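Local coordinates for Lmo0547 protein (Listeria monocytogenes, PDB 4R9N) that probably binds a sugar-type effector through this domain and, as a member of the SorC family of transcriptional regulators, probably controls transcription by sequence-specific DNA binding, at residues A[166-169]-A[170-173]; A[62-65]-A[66-70]; A[135-138]-A[139-143]. All coordinates share one frame; numbering follows the deposited sequence. Where two conformers were deposited one is given.

Interaction 1: residues A[166-169]-A[170-173]; sequences YINS and EDIE
Asn168 and Asp171 face each other where an extended approach, Ile167 to Asn168, turns into the first turn of helix 169-177, and the backbone closes that turn with Ile172 N on Asn168 O and Glu173 N on Ser169 O. The side chains of the pair bond reciprocally to each other's backbone, which makes a capping box with Asn168 as the N-cap. Asn168 OD1 takes the amide hydrogen of Asp171 N at 2.8 Å, almost straight at 168°, the donor approaching OD1 nearly head-on, in line with its C=O bond. In return Asn168 N donates to Asp171 OD2 at 3.0 Å; the carboxylate oxygen is met on its anti side, with the donor somewhat out of the carboxylate plane. Asn168 chi1 of 60° sets CG between its own N and carbonyl carbon, folding the amide back over the helix start. The two flat groups end up only 10° from coplanar, which brings the acceptors Asn168 OD1 and Asp171 OD2 to 3.2 Å; the NH group each one holds probably offsets their repulsion. The negative Asp171 carboxylate at this end should also suit the helix dipole. Farther out, Ser169 OG gives Glu170 OE1 a weak bond of 3.4 Å, at the solvent-facing side of the turn. On the buried side Ile167 CD1 rests 3.9 Å from Ile172 CG1, the two side chains crossing at about a right angle, one residue before the N-cap and in the first turn after it. That greasy side continues into the fold: Ile167 packs on Met161 of helix 160-163 and on Ile200 of helix 199-202, which Asp171 also touches, while Ile172 leans on Tyr156 and Glu162, so the start of helix 169-177 is set against both short helices.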
loop_
_atom_site.group_PDB
_atom_site.type_symbol
_atom_site.label_atom_id
_atom_site.label_comp_id
_atom_site.label_asym_id
_atom_site.label_seq_id
_atom_site.Cartn_x
_atom_site.Cartn_y
_atom_site.Cartn_z
ATOM N N TYR A 166 -12.978 3.161 10.660
ATOM C CA TYR A 166 -12.410 4.216 9.837
ATOM C C TYR A 166 -13.443 4.875 8.904
ATOM O O TYR A 166 -13.423 6.060 8.750
ATOM C CB TYR A 166 -11.296 3.623 8.985
ATOM C CG TYR A 166 -10.514 4.643 8.215
ATOM C CD1 TYR A 166 -9.851 5.668 8.879
ATOM C CD2 TYR A 166 -10.420 4.576 6.825
ATOM C CE1 TYR A 166 -9.087 6.583 8.165
ATOM C CE2 TYR A 166 -9.654 5.490 6.091
ATOM C CZ TYR A 166 -9.014 6.511 6.766
ATOM O OH TYR A 166 -8.275 7.476 6.141
ATOM N N ILE A 167 -14.267 4.051 8.247
ATOM C CA ILE A 167 -15.371 4.495 7.393
ATOM C C ILE A 167 -16.605 3.762 7.881
ATOM O O ILE A 167 -16.515 2.655 8.401
ATOM C CB ILE A 167 -15.127 4.164 5.885
ATOM C CG1 ILE A 167 -14.882 2.671 5.651
ATOM C CG2 ILE A 167 -13.927 4.916 5.366
ATOM C CD1 ILE A 167 -14.838 2.260 4.185
ATOM N N ASN A 168 -17.769 4.365 7.718
ATOM C CA ASN A 168 -18.984 3.736 8.123
ATOM C C ASN A 168 -19.858 3.401 6.916
ATOM O O ASN A 168 -19.450 3.609 5.777
ATOM C CB ASN A 168 -19.700 4.669 9.102
ATOM C CG ASN A 168 -20.028 6.018 8.485
ATOM O OD1 ASN A 168 -20.291 6.110 7.285
ATOM N ND2 ASN A 168 -20.024 7.076 9.305
ATOM N N SER A 169 -21.046 2.859 7.162
ATOM C CA SER A 169 -21.903 2.404 6.066
ATOM C C SER A 169 -22.349 3.553 5.142
ATOM O O SER A 169 -22.592 3.342 3.943
ATOM C CB SER A 169 -23.116 1.634 6.601
ATOM O OG SER A 169 -23.715 2.348 7.652
ATOM N N GLU A 170 -22.468 4.760 5.686
ATOM C CA GLU A 170 -22.854 5.902 4.850
ATOM C C GLU A 170 -21.710 6.290 3.942
ATOM O O GLU A 170 -21.936 6.617 2.784
ATOM C CB GLU A 170 -23.277 7.128 5.701
ATOM C CG GLU A 170 -24.651 6.964 6.316
ATOM C CD GLU A 170 -24.696 5.953 7.458
ATOM O OE1 GLU A 170 -23.610 5.690 8.102
ATOM O OE2 GLU A 170 -25.814 5.423 7.709
ATOM N N ASP A 171 -20.479 6.247 4.461
ATOM C CA ASP A 171 -19.290 6.447 3.620
ATOM C C ASP A 171 -19.250 5.353 2.553
ATOM O O ASP A 171 -18.947 5.641 1.429
ATOM C CB ASP A 171 -17.969 6.392 4.401
ATOM C CG ASP A 171 -17.849 7.455 5.471
ATOM O OD1 ASP A 171 -18.234 8.655 5.240
ATOM O OD2 ASP A 171 -17.333 7.071 6.552
ATOM N N ILE A 172 -19.618 4.102 2.887
ATOM C CA ILE A 172 -19.619 3.045 1.851
ATOM C C ILE A 172 -20.646 3.334 0.740
ATOM O O ILE A 172 -20.370 3.147 -0.452
ATOM C CB ILE A 172 -19.750 1.637 2.464
ATOM C CG1 ILE A 172 -18.494 1.360 3.313
ATOM C CG2 ILE A 172 -20.044 0.609 1.356
ATOM C CD1 ILE A 172 -18.553 0.166 4.236
ATOM N N GLU A 173 -21.819 3.811 1.112
ATOM C CA GLU A 173 -22.789 4.104 0.091
ATOM C C GLU A 173 -22.374 5.286 -0.787
ATOM O O GLU A 173 -22.589 5.263 -1.968
ATOM C CB GLU A 173 -24.184 4.176 0.659
ATOM C CG GLU A 173 -24.641 2.774 1.089
ATOM C CD GLU A 173 -24.245 1.655 0.092
ATOM O OE1 GLU A 173 -24.226 1.915 -1.134
ATOM O OE2 GLU A 173 -23.940 0.513 0.511
#

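Interaction 2: residues A[62-65]-A[66-70]; sequences TIRK and FANEF
Arg64 reaches along helix 61-69 to Asn68, one turn on, and both donors on the near side of its guanidinium converge on a single oxygen. Arg64 NH1 gives Asn68 OD1 a bond of 2.9 Å, bent to 133° at the hydrogen, and Arg64 NE adds a weak one of 3.2 Å. Asn68 OD1 sits near the guanidinium edge but tilted from its plane, and the amide and guanidinium planes are 29° apart. The arginine starts with CG anti to its backbone N (chi1 175°), then bends at chi2 and chi3, which swings the charged end forward along the helix to Asn68. Its other terminal nitrogen looks elsewhere: Arg64 NH2 forms a salt bridge with Asp102 and a hydrogen bond with Asp93 O. Three residues thus share the guanidinium; Asn68 holds NE and NH1 while Asp102 and Asp93 O hold NH2, and grips at different edges limit rotation of the group.

Backbone acceptors are met in regular helical order. Thr62 O takes Phe66 N at 3.0 Å, Ile63 O takes Ala67 N, Arg64 O takes Asn68 N, and Lys65 O takes Glu69 N. Beyond that the helix is running out, and the carbonyls of Ala67 and Phe70 both accept from Lys106 NZ. Phe66 CB lies 3.4 Å from Ile63 O, which meets the ring at its edge. Lys65 NZ donates to Asn35 OD1, and Glu69 OE1 forms a salt bridge with Lys39 NZ, both on helix 30-49.

Helix 61-69 is the middle of a beta-alpha-beta crossover from strand 54-57 to strand 79-82: Arg64 and Ala67 press on Ile99 of helix 96-107, Lys65 on Leu34 and Ala38 of helix 30-49, and Phe66 on Leu45 of that helix and Leu221 of strand 217-221.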
loop_
_atom_site.group_PDB
_atom_site.type_symbol
_atom_site.label_atom_id
_atom_site.label_comp_id
_atom_site.label_asym_id
_atom_site.label_seq_id
_atom_site.Cartn_x
_atom_site.Cartn_y
_atom_site.Cartn_z
ATOM N N THR A 62 -1.910 -6.257 5.654
ATOM C CA THR A 62 -0.935 -6.937 4.849
ATOM C C THR A 62 0.510 -6.381 5.054
ATOM O O THR A 62 1.506 -7.112 5.241
ATOM C CB THR A 62 -1.341 -6.864 3.354
ATOM O OG1 THR A 62 -2.642 -7.465 3.148
ATOM C CG2 THR A 62 -0.396 -7.593 2.570
ATOM N N ILE A 63 0.617 -5.087 5.054
ATOM C CA ILE A 63 1.906 -4.445 5.367
ATOM C C ILE A 63 2.372 -4.737 6.823
ATOM O O ILE A 63 3.559 -4.885 7.052
ATOM C CB ILE A 63 1.813 -2.959 5.071
ATOM C CG1 ILE A 63 1.680 -2.806 3.531
ATOM C CG2 ILE A 63 3.083 -2.225 5.494
ATOM C CD1 ILE A 63 1.235 -1.466 3.183
ATOM N N ARG A 64 1.438 -4.775 7.778
ATOM C CA ARG A 64 1.792 -5.165 9.157
ATOM C C ARG A 64 2.451 -6.573 9.188
ATOM O O ARG A 64 3.501 -6.781 9.793
ATOM C CB ARG A 64 0.590 -5.052 10.049
ATOM C CG ARG A 64 0.849 -5.558 11.450
ATOM C CD ARG A 64 1.586 -4.460 12.201
ATOM N NE ARG A 64 2.968 -4.745 12.281
ATOM C CZ ARG A 64 3.871 -3.992 12.878
ATOM N NH1 ARG A 64 5.103 -4.475 12.926
ATOM N NH2 ARG A 64 3.565 -2.795 13.387
ATOM N N LYS A 65 1.843 -7.536 8.489
ATOM C CA LYS A 65 2.427 -8.847 8.367
ATOM C C LYS A 65 3.829 -8.834 7.716
ATOM O O LYS A 65 4.767 -9.490 8.176
ATOM C CB LYS A 65 1.445 -9.782 7.636
ATOM C CG LYS A 65 0.261 -10.192 8.498
ATOM C CD LYS A 65 -0.824 -10.931 7.721
ATOM C CE LYS A 65 -2.016 -11.317 8.631
ATOM N NZ LYS A 65 -1.568 -12.260 9.700
ATOM N N PHE A 66 3.952 -8.116 6.619
ATOM C CA PHE A 66 5.256 -7.900 5.961
ATOM C C PHE A 66 6.272 -7.421 6.955
ATOM O O PHE A 66 7.390 -7.929 7.047
ATOM C CB PHE A 66 5.073 -6.924 4.809
ATOM C CG PHE A 66 6.337 -6.370 4.240
ATOM C CD1 PHE A 66 7.100 -7.098 3.331
ATOM C CD2 PHE A 66 6.752 -5.101 4.584
ATOM C CE1 PHE A 66 8.246 -6.547 2.783
ATOM C CE2 PHE A 66 7.897 -4.568 4.050
ATOM C CZ PHE A 66 8.647 -5.311 3.155
ATOM N N ALA A 67 5.909 -6.392 7.689
ATOM C CA ALA A 67 6.843 -5.851 8.697
ATOM C C ALA A 67 7.207 -6.837 9.807
ATOM O O ALA A 67 8.329 -6.892 10.236
ATOM C CB ALA A 67 6.309 -4.536 9.252
ATOM N N ASN A 68 6.272 -7.663 10.250
ATOM C CA ASN A 68 6.541 -8.615 11.277
ATOM C C ASN A 68 7.539 -9.641 10.747
ATOM O O ASN A 68 8.367 -10.145 11.533
ATOM C CB ASN A 68 5.215 -9.346 11.682
ATOM C CG ASN A 68 4.266 -8.456 12.490
ATOM O OD1 ASN A 68 4.604 -7.372 12.950
ATOM N ND2 ASN A 68 3.059 -8.921 12.638
ATOM N N GLU A 69 7.410 -9.979 9.446
ATOM C CA GLU A 69 8.268 -11.011 8.847
ATOM C C GLU A 69 9.643 -10.479 8.419
ATOM O O GLU A 69 10.551 -11.251 8.049
ATOM C CB GLU A 69 7.584 -11.650 7.631
ATOM C CG GLU A 69 6.287 -12.409 7.944
ATOM C CD GLU A 69 6.524 -13.753 8.577
ATOM O OE1 GLU A 69 7.687 -14.207 8.731
ATOM O OE2 GLU A 69 5.500 -14.344 8.933
ATOM N N PHE A 70 9.804 -9.169 8.414
ATOM C CA PHE A 70 10.995 -8.538 7.896
ATOM C C PHE A 70 12.244 -8.913 8.696
ATOM O O PHE A 70 12.192 -9.040 9.948
ATOM C CB PHE A 70 10.780 -7.022 7.848
ATOM C CG PHE A 70 11.669 -6.332 6.897
ATOM C CD1 PHE A 70 11.328 -6.291 5.545
ATOM C CD2 PHE A 70 12.885 -5.784 7.305
ATOM C CE1 PHE A 70 12.174 -5.712 4.637
ATOM C CE2 PHE A 70 13.743 -5.205 6.397
ATOM C CZ PHE A 70 13.369 -5.136 5.063
#

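Interaction 3: residues A[135-138]-A[139-143]; sequences ISEV and LEEGK
Ile135 and Leu139 pack against each other one turn apart on helix 133-143, lying side by side and pointing the same way, with Ile135 CG2 4.0 Å from Leu139 CD1. Leu139 N also bonds straight to Ile135 O at 2.9 Å, the first of four regular backbone bonds that end with Gly142 N on Val138 O.

The polar side is looser and built round a water. That water donates to Ser136 O and, at 2.8 Å, to Glu140 OE2; less certainly, it accepts from Ser136 OG in one of that residue's two conformers. Glu140 chi2 of -60° bends its carboxylate over toward this water, and Lys143 NZ closes the chain with a 3.0 Å salt bridge to Glu140 OE2, coming from above the carboxylate plane. Exposed Glu137 meets Glu141, at the border with the buried side, but their carboxylates are modelled too close to be real and the approach is doubtful; Glu137 also has a second conformer.

Inward, Val138 packs on Leu114 and on Ile81 of strand 79-82, which Glu141 touches too; Ile135 meets Ala116. The helix therefore lies with its apolar face on strand 79-82 of the parallel sheet and the loop following strand 110-111.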
loop_
_atom_site.group_PDB
_atom_site.type_symbol
_atom_site.label_atom_id
_atom_site.label_comp_id
_atom_site.label_asym_id
_atom_site.label_seq_id
_atom_site.Cartn_x
_atom_site.Cartn_y
_atom_site.Cartn_z
ATOM N N ILE A 135 4.613 18.529 9.574
ATOM C CA ILE A 135 3.752 17.674 8.759
ATOM C C ILE A 135 4.068 17.855 7.273
ATOM O O ILE A 135 4.271 16.887 6.519
ATOM C CB ILE A 135 2.300 18.010 9.008
ATOM C CG1 ILE A 135 1.975 17.583 10.433
ATOM C CG2 ILE A 135 1.421 17.324 8.011
ATOM C CD1 ILE A 135 0.676 18.121 10.933
ATOM N N SER A 136 4.121 19.120 6.844
ATOM C CA SER A 136 4.411 19.406 5.455
ATOM C C SER A 136 5.766 18.781 5.057
ATOM O O SER A 136 5.890 18.248 3.979
ATOM C CB SER A 136 4.443 20.926 5.176
ATOM O OG SER A 136 4.603 21.121 3.770
ATOM N N GLU A 137 6.781 18.865 5.908
ATOM C CA GLU A 137 8.062 18.314 5.495
ATOM C C GLU A 137 8.056 16.804 5.364
ATOM O O GLU A 137 8.678 16.269 4.429
ATOM C CB GLU A 137 9.223 18.736 6.378
ATOM C CG GLU A 137 10.526 17.931 6.133
ATOM C CD GLU A 137 11.127 17.919 4.688
ATOM O OE1 GLU A 137 10.462 18.158 3.634
ATOM O OE2 GLU A 137 12.342 17.615 4.597
ATOM N N VAL A 138 7.341 16.111 6.245
ATOM C CA VAL A 138 7.248 14.667 6.088
ATOM C C VAL A 138 6.422 14.284 4.851
ATOM O O VAL A 138 6.782 13.307 4.174
ATOM C CB VAL A 138 6.739 14.028 7.386
ATOM C CG1 VAL A 138 6.525 12.525 7.191
ATOM C CG2 VAL A 138 7.770 14.257 8.498
ATOM N N LEU A 139 5.339 14.993 4.557
ATOM C CA LEU A 139 4.619 14.742 3.339
ATOM C C LEU A 139 5.527 14.941 2.139
ATOM O O LEU A 139 5.465 14.159 1.196
ATOM C CB LEU A 139 3.349 15.576 3.208
ATOM C CG LEU A 139 2.243 15.320 4.239
ATOM C CD1 LEU A 139 1.126 16.367 4.092
ATOM C CD2 LEU A 139 1.755 13.892 4.104
ATOM N N GLU A 140 6.319 16.035 2.113
ATOM C CA GLU A 140 7.189 16.234 0.953
ATOM C C GLU A 140 8.261 15.165 0.805
ATOM O O GLU A 140 8.593 14.736 -0.308
ATOM C CB GLU A 140 7.833 17.613 1.017
ATOM C CG GLU A 140 6.838 18.755 0.849
ATOM C CD GLU A 140 6.108 18.720 -0.484
ATOM O OE1 GLU A 140 6.654 18.206 -1.515
ATOM O OE2 GLU A 140 4.966 19.209 -0.484
ATOM N N GLU A 141 8.817 14.722 1.917
ATOM C CA GLU A 141 9.733 13.559 1.941
ATOM C C GLU A 141 9.079 12.304 1.417
ATOM O O GLU A 141 9.694 11.571 0.628
ATOM C CB GLU A 141 10.313 13.347 3.341
ATOM C CG GLU A 141 11.310 14.423 3.693
ATOM C CD GLU A 141 11.639 14.604 5.185
ATOM O OE1 GLU A 141 11.079 13.918 6.074
ATOM O OE2 GLU A 141 12.444 15.531 5.476
ATOM N N GLY A 142 7.782 12.115 1.707
ATOM C CA GLY A 142 7.071 10.940 1.154
ATOM C C GLY A 142 7.017 10.969 -0.369
ATOM O O GLY A 142 7.039 9.925 -1.053
ATOM N N LYS A 143 6.873 12.182 -0.917
ATOM C CA LYS A 143 6.674 12.320 -2.348
ATOM C C LYS A 143 7.932 11.979 -3.064
ATOM O O LYS A 143 7.880 11.632 -4.253
ATOM C CB LYS A 143 6.208 13.733 -2.726
ATOM C CG LYS A 143 4.849 14.126 -2.200
ATOM C CD LYS A 143 4.539 15.619 -2.443
ATOM C CE LYS A 143 3.405 16.116 -1.547
ATOM N NZ LYS A 143 2.905 17.489 -1.897
HETATM O O HOH W 1 3.779 19.452 2.008
#

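All three are contacts within one turn or so of a helix, set in different parts of one Rossmann-like domain built on a parallel sheet, and none touches another. Interaction 1 is a helix start, with side chains capping backbone groups; interaction 2 runs to a helix's last turn, and interaction 3 is a helical stretch with a water bridging its polar side. The centres of interactions 1 and 2 lie about 27 Å apart. Interactions 2 and 3 have centres about 23 Å apart. Strand 79-82 links these last two: helix 61-69 leads into it, and Val138 and Glu141 of interaction 3 touch it. The position of the presumed sugar site is not established, so none of the three contacts can be tied to it.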